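Local coordinates for M32 carboxypeptidase (Chitinophagaceae bacterium, PDB 7A03), which probably trims peptides from their C-terminal end, one residue at a time, as a metal-dependent carboxypeptidase of the M32 family, at residues A[262-266]-A[308-314]; A[301-307]-A[429-433]; A[314-318]-A[332-337]. All blocks are in the same frame, centred on the assembly; numbering follows the deposited sequence.

Contact 1 (A[262-266]-A[308-314]); sequences TWSCI and GRSLNFW
Trp263 and Gly308 meet through a single carbonyl that serves two indoles. The Trp263 NE1 hydrogen bonds to Gly308 O at 3.0 Å, and Trp314 NE1, six residues further along on helix 311-324, reaches that Gly308 O at 2.8 Å. The two donors arrive on opposite faces of the carbonyl plane, the Trp263 nitrogen standing 59° out of it, so the oxygen is gripped from above and below.

A cation-pi stack is the second kind of contact. The guanidinium of Arg309 lies flat on the Trp263 indole, its CZ 4.0 Å from the centroid of the five-membered ring, with the planes only 15° apart. An extended run from CG to NE carries the group across the ring, and its rotation there is fixed by Asn305 at NE, the carbonyl of Ile341 at NH1 and a salt bridge from NH2 to Glu304. Thr262 CG2 sits over the rim of the opposite face.

Apolar packing fills in the rest. Trp263 CZ2 touches Trp314 CZ2 at 3.5 Å, the six-membered rings inclined at 40°, while Ile266 CD1 rests near Phe313 CZ at 4.3 Å. Ser310 caps the incoming helix, its OG accepting from Phe313 N.

Replacing Trp263 by a leucine would probably leave Gly308 O with one indole donor fewer and the Arg309 guanidinium without the flat surface it lies on. The contact thus ties helix 258-277, which carries an HExxH sequence consistent with the metal site of such peptidases, to the turn that opens helix 311-324. Its chemistry implies a buried junction in which a backbone oxygen and a cation are both matched, the one by two N-H groups, the other by an aromatic face, the Glu304 carboxylate and two hydrogen-bond acceptors.

Contact 2 (A[301-307]-A[429-433]); sequences RLWENNV and AAQFF
Leu302 and Ala429 come close enough, 4.7 Å between their CA atoms, to let two helices pack steeply across one another. This is a helix-helix crossing in a mainly alpha-helical peptidase: the segments of helix 293-307 and helix 420-439 are inclined at -75°, their axes approaching to 9.3 Å; the small Ala429, whose CB comes 3.5 Å from Leu302 N, is consistent with this close passage.

Arg301 contributes its CB, which lies against the Ala429 methyl before the chain bends at chi2 and leads away. There its NH2 forms a salt bridge with Glu304 OE1 at 2.8 Å, on the syn side of the carboxylate. Glu304 OE1 is also hydrogen-bonded to His267 ND1, of the HExxH pattern; no metal is bound here, but the pair would be placed to steady that histidine if the motif binds metal, as in related peptidases.

One residue on, Leu302 has CG anti to its backbone N (chi1 -180°), which brings CD1 against the CB atoms of Phe432 and Phe433. From Leu302 the helix is wound as a pi-type turn, Val307 N bonding to Leu302 O. Asn306 faces Ala429 and Ala430, and its backbone carbonyl carbon sits over one face of the Phe433 ring, with Asn306 CB 3.9 Å from Phe433 CG. The side chain of Val307 runs about perpendicular to that of Phe433, its CG2 3.6 Å from Phe433 CE1.

Contact 3 (A[314-318]-A[332-337]); sequences WKFQY and VSLQEF
Tyr318 and Leu334 mark the nearest backbone approach, 6.5 Å between CA atoms, where helix 311-324 faces the first turn of helix 334-341. A chi1 near 180° (-169°) swings the Tyr318 ring away from its own backbone N and alongside the start of that turn, where it ends in a hydrogen bond from OH to Val332 O of 2.7 Å. This acceptor lies near the plane of the ring, whereas the hydroxyl stands 58° out of the carbonyl plane.

Beside it Leu334 runs antiparallel to the tyrosine side chain, its CD1 touching Tyr318 CB at 3.7 Å and Trp314 CB at 3.8 Å. The turn is itself shaped by a capping box: Ser333 OG accepts from Glu336 N, and Ser333 N returns a nearly straight bond (174°) to the anti lone pair of Glu336 OE1, an oxygen that also meets Arg198 in a salt bridge.

Deeper in, an aromatic cluster closes the interface. Tyr318 CE1 presses over one face of the Phe337 ring, 3.3 Å from its CG, with the two rings inclined obliquely. Phe337 in turn points its edge at the face of Trp314 in a T-shaped pair, its CE2 3.8 Å from Trp314 CE3.

How the contacts relate
Contacts 1 and 2 are buried, whereas contact 3 is partly exposed and lies farthest from the centre of the chain. Three successive helices, 258-277, 293-307 and 311-324, supply most of the elements: contact 1 touches both neighbours, sharing Trp314 with contact 3 and meeting contact 2 through the Arg309-Glu304 salt bridge as well as by packing. Contacts 2 and 3 do not touch. The chemistry shifts with place. Contact 2 joins its helices by apolar packing and keeps its charges to one side, contact 1 mixes a shared carbonyl with a cation on an indole, and contact 3 pairs an aromatic cluster with one tyrosine hydroxyl bond to a backbone carbonyl at the more open end.

Contact 1 (A[262-266]-A[308-314])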
loop_
_atom_site.group_PDB
_atom_site.type_symbol
_atom_site.label_atom_id
_atom_site.label_comp_id
_atom_site.label_asym_id
_atom_site.label_seq_id
_atom_site.Cartn_x
_atom_site.Cartn_y
_atom_site.Cartn_z
ATOM N N THR A 262 5.503 -16.543 -3.850
ATOM C CA THR A 262 5.682 -16.101 -5.228
ATOM C C THR A 262 4.986 -14.760 -5.454
ATOM O O THR A 262 5.576 -13.812 -6.005
ATOM C CB THR A 262 5.177 -17.183 -6.191
ATOM O OG1 THR A 262 6.168 -18.224 -6.265
ATOM C CG2 THR A 262 4.936 -16.624 -7.585
ATOM N N TRP A 263 3.736 -14.659 -4.994
ATOM C CA TRP A 263 2.987 -13.421 -5.174
ATOM C C TRP A 263 3.435 -12.327 -4.211
ATOM O O TRP A 263 3.356 -11.141 -4.567
ATOM C CB TRP A 263 1.468 -13.676 -5.167
ATOM C CG TRP A 263 1.072 -14.406 -6.423
ATOM C CD1 TRP A 263 0.683 -13.860 -7.609
ATOM C CD2 TRP A 263 1.151 -15.818 -6.643
ATOM N NE1 TRP A 263 0.486 -14.850 -8.546
ATOM C CE2 TRP A 263 0.750 -16.065 -7.967
ATOM C CE3 TRP A 263 1.488 -16.903 -5.830
ATOM C CZ2 TRP A 263 0.699 -17.349 -8.498
ATOM C CZ3 TRP A 263 1.447 -18.169 -6.358
ATOM C CH2 TRP A 263 1.060 -18.385 -7.679
ATOM N N SER A 264 3.921 -12.678 -3.011
ATOM C CA SER A 264 4.546 -11.652 -2.175
ATOM C C SER A 264 5.736 -11.024 -2.904
ATOM O O SER A 264 5.932 -9.797 -2.886
ATOM C CB SER A 264 5.020 -12.256 -0.849
ATOM O OG SER A 264 3.936 -12.618 -0.018
ATOM N N CYS A 265 6.566 -11.869 -3.516
ATOM C CA CYS A 265 7.760 -11.389 -4.193
ATOM C C CYS A 265 7.378 -10.487 -5.359
ATOM O O CYS A 265 7.968 -9.424 -5.550
ATOM C CB CYS A 265 8.509 -12.598 -4.744
ATOM S SG CYS A 265 9.501 -13.472 -3.537
ATOM N N ILE A 266 6.375 -10.888 -6.154
ATOM C CA ILE A 266 5.994 -10.038 -7.283
ATOM C C ILE A 266 5.422 -8.712 -6.791
ATOM O O ILE A 266 5.708 -7.639 -7.350
ATOM C CB ILE A 266 5.001 -10.771 -8.203
ATOM C CG1 ILE A 266 5.630 -12.075 -8.737
ATOM C CG2 ILE A 266 4.563 -9.846 -9.340
ATOM C CD1 ILE A 266 4.639 -12.991 -9.401
ATOM N N GLY A 308 0.629 -10.703 -12.642
ATOM C CA GLY A 308 1.069 -11.922 -11.977
ATOM C C GLY A 308 0.008 -12.980 -11.777
ATOM O O GLY A 308 0.354 -14.112 -11.429
ATOM N N ARG A 309 -1.268 -12.656 -11.961
ATOM C CA ARG A 309 -2.321 -13.661 -11.879
ATOM C C ARG A 309 -2.992 -13.899 -13.226
ATOM O O ARG A 309 -4.015 -14.596 -13.298
ATOM C CB ARG A 309 -3.341 -13.281 -10.798
ATOM C CG ARG A 309 -2.742 -13.256 -9.385
ATOM C CD ARG A 309 -3.812 -13.078 -8.283
ATOM N NE ARG A 309 -3.140 -12.759 -7.024
ATOM C CZ ARG A 309 -2.694 -13.658 -6.138
ATOM N NH1 ARG A 309 -2.902 -14.959 -6.319
ATOM N NH2 ARG A 309 -2.056 -13.243 -5.054
ATOM N N SER A 310 -2.433 -13.339 -14.292
ATOM C CA SER A 310 -3.051 -13.387 -15.609
ATOM C C SER A 310 -2.643 -14.644 -16.363
ATOM O O SER A 310 -1.576 -15.224 -16.126
ATOM C CB SER A 310 -2.660 -12.155 -16.419
ATOM O OG SER A 310 -1.337 -12.270 -16.914
ATOM N N LEU A 311 -3.527 -15.074 -17.265
ATOM C CA LEU A 311 -3.242 -16.256 -18.067
ATOM C C LEU A 311 -2.014 -16.036 -18.941
ATOM O O LEU A 311 -1.170 -16.935 -19.070
ATOM C CB LEU A 311 -4.462 -16.620 -18.916
ATOM C CG LEU A 311 -4.293 -17.880 -19.763
ATOM C CD1 LEU A 311 -4.067 -19.089 -18.888
ATOM C CD2 LEU A 311 -5.524 -18.078 -20.628
ATOM N N ASN A 312 -1.877 -14.839 -19.525
ATOM C CA ASN A 312 -0.734 -14.551 -20.391
ATOM C C ASN A 312 0.587 -14.710 -19.657
ATOM O O ASN A 312 1.538 -15.275 -20.200
ATOM C CB ASN A 312 -0.842 -13.143 -20.969
ATOM C CG ASN A 312 -1.744 -13.077 -22.167
ATOM O OD1 ASN A 312 -2.019 -14.088 -22.814
ATOM N ND2 ASN A 312 -2.228 -11.881 -22.469
ATOM N N PHE A 313 0.677 -14.207 -18.423
ATOM C CA PHE A 313 1.896 -14.389 -17.629
ATOM C C PHE A 313 2.212 -15.875 -17.456
ATOM O O PHE A 313 3.361 -16.322 -17.623
ATOM C CB PHE A 313 1.680 -13.727 -16.263
ATOM C CG PHE A 313 2.889 -13.719 -15.354
ATOM C CD1 PHE A 313 3.925 -12.829 -15.564
ATOM C CD2 PHE A 313 2.948 -14.576 -14.267
ATOM C CE1 PHE A 313 5.034 -12.794 -14.692
ATOM C CE2 PHE A 313 4.044 -14.571 -13.407
ATOM C CZ PHE A 313 5.094 -13.675 -13.623
ATOM N N TRP A 314 1.188 -16.660 -17.128
ATOM C CA TRP A 314 1.383 -18.070 -16.844
ATOM C C TRP A 314 1.591 -18.930 -18.091
ATOM O O TRP A 314 2.150 -20.015 -17.962
ATOM C CB TRP A 314 0.328 -18.588 -15.848
ATOM C CG TRP A 314 0.616 -17.998 -14.512
ATOM C CD1 TRP A 314 -0.009 -16.932 -13.909
ATOM C CD2 TRP A 314 1.698 -18.362 -13.658
ATOM N NE1 TRP A 314 0.601 -16.641 -12.709
ATOM C CE2 TRP A 314 1.645 -17.510 -12.526
ATOM C CE3 TRP A 314 2.692 -19.341 -13.721
ATOM C CZ2 TRP A 314 2.565 -17.599 -11.481
ATOM C CZ3 TRP A 314 3.595 -19.440 -12.678
ATOM C CH2 TRP A 314 3.529 -18.578 -11.570
#

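Contact 2 (A[301-307]-A[429-433])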
loop_
_atom_site.group_PDB
_atom_site.type_symbol
_atom_site.label_atom_id
_atom_site.label_comp_id
_atom_site.label_asym_id
_atom_site.label_seq_id
_atom_site.Cartn_x
_atom_site.Cartn_y
_atom_site.Cartn_z
ATOM N N ARG A 301 0.153 -3.874 -7.000
ATOM C CA ARG A 301 -0.974 -4.660 -7.483
ATOM C C ARG A 301 -0.910 -4.906 -8.985
ATOM O O ARG A 301 -1.360 -5.964 -9.444
ATOM C CB ARG A 301 -2.296 -3.975 -7.138
ATOM C CG ARG A 301 -2.620 -3.969 -5.644
ATOM C CD ARG A 301 -2.670 -5.364 -5.024
ATOM N NE ARG A 301 -3.302 -5.302 -3.706
ATOM C CZ ARG A 301 -3.362 -6.299 -2.830
ATOM N NH1 ARG A 301 -4.019 -6.117 -1.697
ATOM N NH2 ARG A 301 -2.812 -7.484 -3.085
ATOM N N LEU A 302 -0.384 -3.944 -9.762
ATOM C CA LEU A 302 -0.297 -4.146 -11.202
ATOM C C LEU A 302 0.588 -5.335 -11.502
ATOM O O LEU A 302 0.236 -6.189 -12.335
ATOM C CB LEU A 302 0.252 -2.894 -11.885
ATOM C CG LEU A 302 0.403 -2.923 -13.413
ATOM C CD1 LEU A 302 0.188 -1.524 -13.977
ATOM C CD2 LEU A 302 1.776 -3.436 -13.827
ATOM N N TRP A 303 1.737 -5.425 -10.814
ATOM C CA TRP A 303 2.587 -6.582 -11.084
ATOM C C TRP A 303 2.042 -7.861 -10.454
ATOM O O TRP A 303 2.060 -8.926 -11.089
ATOM C CB TRP A 303 4.007 -6.309 -10.610
ATOM C CG TRP A 303 4.773 -5.361 -11.477
ATOM C CD1 TRP A 303 4.921 -4.019 -11.296
ATOM C CD2 TRP A 303 5.522 -5.691 -12.654
ATOM N NE1 TRP A 303 5.738 -3.491 -12.269
ATOM C CE2 TRP A 303 6.097 -4.497 -13.130
ATOM C CE3 TRP A 303 5.760 -6.883 -13.355
ATOM C CZ2 TRP A 303 6.916 -4.457 -14.259
ATOM C CZ3 TRP A 303 6.575 -6.838 -14.485
ATOM C CH2 TRP A 303 7.128 -5.635 -14.931
ATOM N N GLU A 304 1.524 -7.781 -9.227
ATOM C CA GLU A 304 1.087 -8.993 -8.544
ATOM C C GLU A 304 -0.097 -9.639 -9.252
ATOM O O GLU A 304 -0.161 -10.869 -9.385
ATOM C CB GLU A 304 0.713 -8.669 -7.096
ATOM C CG GLU A 304 0.263 -9.904 -6.328
ATOM C CD GLU A 304 -0.558 -9.591 -5.098
ATOM O OE1 GLU A 304 -0.722 -8.396 -4.781
ATOM O OE2 GLU A 304 -1.054 -10.550 -4.457
ATOM N N ASN A 305 -1.049 -8.821 -9.693
ATOM C CA ASN A 305 -2.370 -9.292 -10.080
ATOM C C ASN A 305 -2.648 -9.107 -11.565
ATOM O O ASN A 305 -2.832 -10.097 -12.272
ATOM C CB ASN A 305 -3.420 -8.579 -9.225
ATOM C CG ASN A 305 -3.431 -9.085 -7.792
ATOM O OD1 ASN A 305 -2.822 -10.117 -7.479
ATOM N ND2 ASN A 305 -4.113 -8.359 -6.906
ATOM N N ASN A 306 -2.677 -7.866 -12.057
ATOM C CA ASN A 306 -2.979 -7.649 -13.473
ATOM C C ASN A 306 -1.982 -8.361 -14.378
ATOM O O ASN A 306 -2.354 -8.825 -15.465
ATOM C CB ASN A 306 -3.027 -6.157 -13.780
ATOM C CG ASN A 306 -3.988 -5.425 -12.877
ATOM O OD1 ASN A 306 -3.692 -5.192 -11.709
ATOM N ND2 ASN A 306 -5.170 -5.115 -13.399
ATOM N N VAL A 307 -0.722 -8.467 -13.945
ATOM C CA VAL A 307 0.263 -9.309 -14.613
ATOM C C VAL A 307 0.317 -10.681 -13.939
ATOM O O VAL A 307 0.046 -11.710 -14.570
ATOM C CB VAL A 307 1.644 -8.628 -14.623
ATOM C CG1 VAL A 307 2.656 -9.554 -15.266
ATOM C CG2 VAL A 307 1.559 -7.293 -15.366
ATOM N N ALA A 429 -4.226 0.323 -10.476
ATOM C CA ALA A 429 -3.456 -0.696 -11.172
ATOM C C ALA A 429 -4.204 -1.161 -12.410
ATOM O O ALA A 429 -3.625 -1.232 -13.510
ATOM C CB ALA A 429 -3.139 -1.857 -10.226
ATOM N N ALA A 430 -5.522 -1.365 -12.270
ATOM C CA ALA A 430 -6.283 -1.867 -13.400
ATOM C C ALA A 430 -6.357 -0.817 -14.492
ATOM O O ALA A 430 -6.140 -1.120 -15.682
ATOM C CB ALA A 430 -7.685 -2.272 -12.936
ATOM N N GLN A 431 -6.549 0.441 -14.088
ATOM C CA GLN A 431 -6.667 1.486 -15.088
ATOM C C GLN A 431 -5.338 1.667 -15.795
ATOM O O GLN A 431 -5.297 1.832 -17.025
ATOM C CB GLN A 431 -7.141 2.781 -14.425
ATOM C CG GLN A 431 -7.386 3.941 -15.375
ATOM C CD GLN A 431 -8.412 4.919 -14.828
ATOM O OE1 GLN A 431 -9.146 4.600 -13.882
ATOM N NE2 GLN A 431 -8.481 6.113 -15.420
ATOM N N PHE A 432 -4.232 1.559 -15.040
ATOM C CA PHE A 432 -2.940 1.735 -15.684
ATOM C C PHE A 432 -2.651 0.556 -16.606
ATOM O O PHE A 432 -2.200 0.751 -17.745
ATOM C CB PHE A 432 -1.813 1.899 -14.654
ATOM C CG PHE A 432 -1.855 3.194 -13.868
ATOM C CD1 PHE A 432 -2.378 4.356 -14.402
ATOM C CD2 PHE A 432 -1.340 3.234 -12.579
ATOM C CE1 PHE A 432 -2.400 5.533 -13.659
ATOM C CE2 PHE A 432 -1.361 4.422 -11.827
ATOM C CZ PHE A 432 -1.887 5.560 -12.366
ATOM N N PHE A 433 -2.976 -0.673 -16.170
ATOM C CA PHE A 433 -2.544 -1.802 -16.984
ATOM C C PHE A 433 -3.357 -1.882 -18.265
ATOM O O PHE A 433 -2.805 -2.089 -19.356
ATOM C CB PHE A 433 -2.598 -3.119 -16.216
ATOM C CG PHE A 433 -2.000 -4.264 -16.974
ATOM C CD1 PHE A 433 -0.623 -4.329 -17.191
ATOM C CD2 PHE A 433 -2.811 -5.255 -17.524
ATOM C CE1 PHE A 433 -0.076 -5.365 -17.934
ATOM C CE2 PHE A 433 -2.254 -6.297 -18.239
ATOM C CZ PHE A 433 -0.880 -6.355 -18.435
#

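Contact 3 (A[314-318]-A[332-337])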
loop_
_atom_site.group_PDB
_atom_site.type_symbol
_atom_site.label_atom_id
_atom_site.label_comp_id
_atom_site.label_asym_id
_atom_site.label_seq_id
_atom_site.Cartn_x
_atom_site.Cartn_y
_atom_site.Cartn_z
ATOM N N TRP A 314 1.188 -16.660 -17.128
ATOM C CA TRP A 314 1.383 -18.070 -16.844
ATOM C C TRP A 314 1.591 -18.930 -18.091
ATOM O O TRP A 314 2.150 -20.015 -17.962
ATOM C CB TRP A 314 0.328 -18.588 -15.848
ATOM C CG TRP A 314 0.616 -17.998 -14.512
ATOM C CD1 TRP A 314 -0.009 -16.932 -13.909
ATOM C CD2 TRP A 314 1.698 -18.362 -13.658
ATOM N NE1 TRP A 314 0.601 -16.641 -12.709
ATOM C CE2 TRP A 314 1.645 -17.510 -12.526
ATOM C CE3 TRP A 314 2.692 -19.341 -13.721
ATOM C CZ2 TRP A 314 2.565 -17.599 -11.481
ATOM C CZ3 TRP A 314 3.595 -19.440 -12.678
ATOM C CH2 TRP A 314 3.529 -18.578 -11.570
ATOM N N LYS A 315 1.241 -18.453 -19.288
ATOM C CA LYS A 315 1.575 -19.221 -20.485
ATOM C C LYS A 315 3.077 -19.456 -20.579
ATOM O O LYS A 315 3.519 -20.545 -20.951
ATOM C CB LYS A 315 1.083 -18.498 -21.727
ATOM C CG LYS A 315 -0.412 -18.575 -21.920
ATOM C CD LYS A 315 -0.851 -17.833 -23.168
ATOM C CE LYS A 315 -2.345 -17.569 -23.170
ATOM N NZ LYS A 315 -2.741 -16.824 -24.399
ATOM N N PHE A 316 3.876 -18.451 -20.222
ATOM C CA PHE A 316 5.323 -18.603 -20.183
ATOM C C PHE A 316 5.805 -19.176 -18.859
ATOM O O PHE A 316 6.669 -20.067 -18.842
ATOM C CB PHE A 316 5.985 -17.244 -20.449
ATOM C CG PHE A 316 7.486 -17.261 -20.352
ATOM C CD1 PHE A 316 8.253 -17.630 -21.447
ATOM C CD2 PHE A 316 8.131 -16.882 -19.185
ATOM C CE1 PHE A 316 9.626 -17.635 -21.376
ATOM C CE2 PHE A 316 9.522 -16.892 -19.099
ATOM C CZ PHE A 316 10.269 -17.268 -20.207
ATOM N N GLN A 317 5.277 -18.689 -17.734
ATOM C CA GLN A 317 5.846 -19.099 -16.455
ATOM C C GLN A 317 5.429 -20.503 -16.017
ATOM O O GLN A 317 6.192 -21.176 -15.318
ATOM C CB GLN A 317 5.540 -18.069 -15.364
ATOM C CG GLN A 317 6.256 -16.731 -15.542
ATOM C CD GLN A 317 7.766 -16.807 -15.316
ATOM O OE1 GLN A 317 8.293 -17.809 -14.817
ATOM N NE2 GLN A 317 8.458 -15.739 -15.669
ATOM N N TYR A 318 4.244 -20.981 -16.399
ATOM C CA TYR A 318 3.777 -22.254 -15.858
ATOM C C TYR A 318 4.675 -23.432 -16.208
ATOM O O TYR A 318 5.018 -24.199 -15.294
ATOM C CB TYR A 318 2.292 -22.515 -16.166
ATOM C CG TYR A 318 1.801 -23.705 -15.368
ATOM C CD1 TYR A 318 1.813 -23.671 -13.980
ATOM C CD2 TYR A 318 1.375 -24.882 -15.996
ATOM C CE1 TYR A 318 1.412 -24.758 -13.228
ATOM C CE2 TYR A 318 0.956 -25.974 -15.245
ATOM C CZ TYR A 318 0.975 -25.900 -13.863
ATOM O OH TYR A 318 0.587 -26.959 -13.071
ATOM N N VAL A 332 -0.882 -31.224 -13.108
ATOM C CA VAL A 332 -1.800 -30.091 -12.978
ATOM C C VAL A 332 -1.699 -29.247 -14.246
ATOM O O VAL A 332 -0.595 -28.858 -14.644
ATOM C CB VAL A 332 -1.463 -29.238 -11.738
ATOM C CG1 VAL A 332 -2.445 -28.065 -11.606
ATOM C CG2 VAL A 332 -1.470 -30.089 -10.473
ATOM N N SER A 333 -2.843 -28.951 -14.880
ATOM C CA SER A 333 -2.790 -28.234 -16.152
ATOM C C SER A 333 -2.660 -26.737 -15.931
ATOM O O SER A 333 -2.904 -26.220 -14.841
ATOM C CB SER A 333 -4.067 -28.433 -16.978
ATOM O OG SER A 333 -5.208 -27.878 -16.336
ATOM N N LEU A 334 -2.295 -26.032 -17.004
ATOM C CA LEU A 334 -2.202 -24.578 -16.921
ATOM C C LEU A 334 -3.521 -23.966 -16.458
ATOM O O LEU A 334 -3.531 -23.090 -15.584
ATOM C CB LEU A 334 -1.764 -23.990 -18.266
ATOM C CG LEU A 334 -1.912 -22.479 -18.473
ATOM C CD1 LEU A 334 -1.045 -21.713 -17.515
ATOM C CD2 LEU A 334 -1.610 -22.087 -19.943
ATOM N N GLN A 335 -4.642 -24.431 -17.019
ATOM C CA GLN A 335 -5.955 -23.908 -16.644
ATOM C C GLN A 335 -6.282 -24.180 -15.180
ATOM O O GLN A 335 -6.810 -23.302 -14.485
ATOM C CB GLN A 335 -7.038 -24.502 -17.551
ATOM C CG GLN A 335 -7.338 -23.663 -18.769
ATOM C CD GLN A 335 -7.807 -22.268 -18.402
ATOM O OE1 GLN A 335 -8.537 -22.082 -17.432
ATOM N NE2 GLN A 335 -7.367 -21.280 -19.164
ATOM N N GLU A 336 -5.982 -25.390 -14.691
ATOM C CA GLU A 336 -6.227 -25.682 -13.277
ATOM C C GLU A 336 -5.418 -24.762 -12.375
ATOM O O GLU A 336 -5.934 -24.245 -11.372
ATOM C CB GLU A 336 -5.904 -27.144 -12.976
ATOM C CG GLU A 336 -6.852 -28.099 -13.661
ATOM C CD GLU A 336 -6.450 -29.552 -13.502
ATOM O OE1 GLU A 336 -5.259 -29.863 -13.698
ATOM O OE2 GLU A 336 -7.326 -30.384 -13.188
ATOM N N PHE A 337 -4.145 -24.551 -12.718
ATOM C CA PHE A 337 -3.293 -23.681 -11.923
ATOM C C PHE A 337 -3.808 -22.242 -11.946
ATOM O O PHE A 337 -3.880 -21.578 -10.901
ATOM C CB PHE A 337 -1.857 -23.774 -12.441
ATOM C CG PHE A 337 -0.882 -22.984 -11.625
ATOM C CD1 PHE A 337 -0.321 -23.521 -10.473
ATOM C CD2 PHE A 337 -0.525 -21.705 -12.012
ATOM C CE1 PHE A 337 0.577 -22.787 -9.715
ATOM C CE2 PHE A 337 0.364 -20.973 -11.254
ATOM C CZ PHE A 337 0.912 -21.518 -10.117
#